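Microtubule-associated protein 1A/1B, light chain 3 (Trypanosoma brucei brucei, PDB 3W1Y) is an Atg8-family, ubiquitin-like autophagy protein that probably binds phosphatidylethanolamine and probably acts on membranes in lipid-linked form. Local coordinates at residues R9-R14 against R63-K69. Residues are numbered along the deposited sequence; the frame is centred on the assembly and turned at random.
Sequences RYQYTR and RELDCNK
The guanidinium of R14 meets the carboxylate of E64 edge to edge, the two planes only 15° apart, while CE1 of Y10 lies over one of its faces; R14 CD in turn lies over a face of the Y10 ring, toward its rim. The grip is end-on and two-pronged: NH1 reaches E64 OE2 at 2.7 Å and NH2 reaches E64 OE1 at 3.0 Å, each carboxylate oxygen accepting on its syn lone pair. R14 NH1 also donates in plane to T13 OG1 (3.0 Å), which helps fix the rotation of the group. The R9 guanidinium carries R63 CB over the centre of one face and turns its edge to E64, the two planes inclined at 66°; its NH1 meets OE2 of E64 on the anti side, clearly tilted out of the carboxylate plane, at 2.9 Å. OE2 thus accepts from two arginines, whose charges the carboxylate probably offsets in part. A bend at chi2 of E64 (-78°) brings its carboxylate between them. A water accepts from R9 NH2 and, weakly, from R63 NH1. Beside this network, C67 SG approaches the Y10 ring obliquely, 3.9 Å from CD1, and the phenol end of Y10 and the ammonium of K69 converge on E22 of helix 16-29. The contact docks the short N-terminal helix 9-13, characteristic of Atg8 proteins, onto the ubiquitin-like fold: it spans the end of helix 59-66 and the start of strand 68-73, outermost of this chain's sheet, with Y10 and C67 both resting on L37 of neighbouring strand 33-40.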
# COMPACT_ATOMS: atom_id res chain seq x y z
N ARG A 9 -11.45 -19.14 5.30
CA ARG A 9 -11.20 -20.53 4.94
C ARG A 9 -10.41 -21.31 5.99
O ARG A 9 -10.77 -22.42 6.33
CB ARG A 9 -10.50 -20.59 3.59
CG ARG A 9 -10.44 -21.99 3.06
CD ARG A 9 -10.29 -22.03 1.55
NE ARG A 9 -10.18 -23.44 1.17
CZ ARG A 9 -9.11 -24.17 1.41
NH1 ARG A 9 -8.04 -23.62 1.97
NH2 ARG A 9 -9.10 -25.46 1.07
N TYR A 10 -9.35 -20.69 6.52
CA TYR A 10 -8.55 -21.26 7.62
C TYR A 10 -9.34 -21.69 8.86
O TYR A 10 -8.99 -22.67 9.50
CB TYR A 10 -7.47 -20.28 8.04
CG TYR A 10 -6.25 -20.92 8.64
CD1 TYR A 10 -5.31 -21.57 7.84
CD2 TYR A 10 -6.00 -20.82 9.99
CE1 TYR A 10 -4.17 -22.15 8.39
CE2 TYR A 10 -4.87 -21.37 10.55
CZ TYR A 10 -3.97 -22.03 9.74
OH TYR A 10 -2.87 -22.56 10.29
N GLN A 11 -10.40 -20.97 9.21
CA GLN A 11 -11.23 -21.35 10.34
C GLN A 11 -12.17 -22.52 10.06
O GLN A 11 -12.56 -23.22 10.98
CB GLN A 11 -12.03 -20.14 10.87
CG GLN A 11 -11.18 -19.06 11.49
CD GLN A 11 -11.94 -17.75 11.67
OE1 GLN A 11 -12.61 -17.27 10.74
NE2 GLN A 11 -11.82 -17.15 12.84
N TYR A 12 -12.53 -22.74 8.80
CA TYR A 12 -13.34 -23.91 8.45
C TYR A 12 -12.52 -25.18 8.33
O TYR A 12 -13.03 -26.27 8.53
CB TYR A 12 -14.11 -23.69 7.14
CG TYR A 12 -15.23 -22.70 7.29
CD1 TYR A 12 -15.02 -21.35 7.03
CD2 TYR A 12 -16.51 -23.11 7.71
CE1 TYR A 12 -16.03 -20.41 7.16
CE2 TYR A 12 -17.56 -22.16 7.85
CZ TYR A 12 -17.29 -20.81 7.58
OH TYR A 12 -18.27 -19.84 7.69
N THR A 13 -11.26 -25.04 7.97
CA THR A 13 -10.43 -26.22 7.67
C THR A 13 -9.48 -26.57 8.80
O THR A 13 -8.87 -27.62 8.77
CB THR A 13 -9.63 -26.08 6.33
OG1 THR A 13 -8.85 -24.88 6.38
CG2 THR A 13 -10.55 -25.96 5.15
N ARG A 14 -9.34 -25.68 9.79
CA ARG A 14 -8.55 -25.97 10.98
C ARG A 14 -9.45 -25.92 12.20
O ARG A 14 -10.24 -24.98 12.34
CB ARG A 14 -7.42 -24.97 11.15
CG ARG A 14 -6.13 -25.32 10.44
CD ARG A 14 -6.28 -25.34 8.91
NE ARG A 14 -4.98 -25.42 8.25
CZ ARG A 14 -4.79 -25.29 6.94
NH1 ARG A 14 -5.82 -25.09 6.12
NH2 ARG A 14 -3.57 -25.36 6.47
N ARG A 63 -5.95 -22.73 -3.27
CA ARG A 63 -6.52 -21.94 -2.17
C ARG A 63 -5.59 -21.96 -0.94
O ARG A 63 -5.32 -20.91 -0.35
CB ARG A 63 -7.93 -22.43 -1.80
CG ARG A 63 -9.01 -21.91 -2.72
CD ARG A 63 -10.24 -22.76 -2.64
NE ARG A 63 -11.31 -22.11 -3.40
CZ ARG A 63 -12.55 -22.58 -3.55
NH1 ARG A 63 -12.92 -23.73 -3.00
NH2 ARG A 63 -13.42 -21.88 -4.27
N GLU A 64 -5.09 -23.14 -0.58
CA GLU A 64 -4.08 -23.24 0.49
C GLU A 64 -2.86 -22.34 0.30
O GLU A 64 -2.44 -21.67 1.24
CB GLU A 64 -3.65 -24.69 0.70
CG GLU A 64 -4.73 -25.54 1.36
CD GLU A 64 -4.83 -25.29 2.87
OE1 GLU A 64 -3.78 -25.30 3.51
OE2 GLU A 64 -5.95 -25.10 3.41
N LEU A 65 -2.32 -22.31 -0.91
CA LEU A 65 -1.16 -21.45 -1.23
C LEU A 65 -1.42 -19.93 -1.23
O LEU A 65 -0.48 -19.12 -1.17
CB LEU A 65 -0.53 -21.89 -2.54
CG LEU A 65 0.13 -23.28 -2.50
CD1 LEU A 65 0.74 -23.65 -3.84
CD2 LEU A 65 1.22 -23.36 -1.39
N ASP A 66 -2.70 -19.55 -1.29
CA ASP A 66 -3.14 -18.15 -1.19
C ASP A 66 -3.17 -17.65 0.25
O ASP A 66 -3.29 -16.45 0.50
CB ASP A 66 -4.55 -18.02 -1.74
CG ASP A 66 -4.59 -17.87 -3.24
OD1 ASP A 66 -3.55 -17.58 -3.88
OD2 ASP A 66 -5.69 -18.05 -3.79
N CYS A 67 -3.14 -18.58 1.19
CA CYS A 67 -3.16 -18.23 2.60
C CYS A 67 -1.74 -18.05 3.09
O CYS A 67 -0.94 -18.99 3.04
CB CYS A 67 -3.87 -19.32 3.41
SG CYS A 67 -3.78 -19.13 5.18
N ASN A 68 -1.44 -16.85 3.57
CA ASN A 68 -0.13 -16.49 4.09
C ASN A 68 -0.23 -16.09 5.57
O ASN A 68 -1.12 -15.34 5.96
CB ASN A 68 0.45 -15.34 3.27
CG ASN A 68 0.76 -15.74 1.84
OD1 ASN A 68 1.76 -16.40 1.58
ND2 ASN A 68 -0.08 -15.33 0.90
N LYS A 69 0.68 -16.64 6.37
CA LYS A 69 0.80 -16.33 7.77
C LYS A 69 2.04 -15.50 7.99
O LYS A 69 3.05 -15.67 7.31
CB LYS A 69 0.98 -17.59 8.59
CG LYS A 69 -0.20 -18.54 8.57
CD LYS A 69 0.31 -19.85 9.10
CE LYS A 69 -0.81 -20.76 9.41
NZ LYS A 69 -0.29 -22.12 9.68
O HOH W 1 -11.31 -26.24 -1.17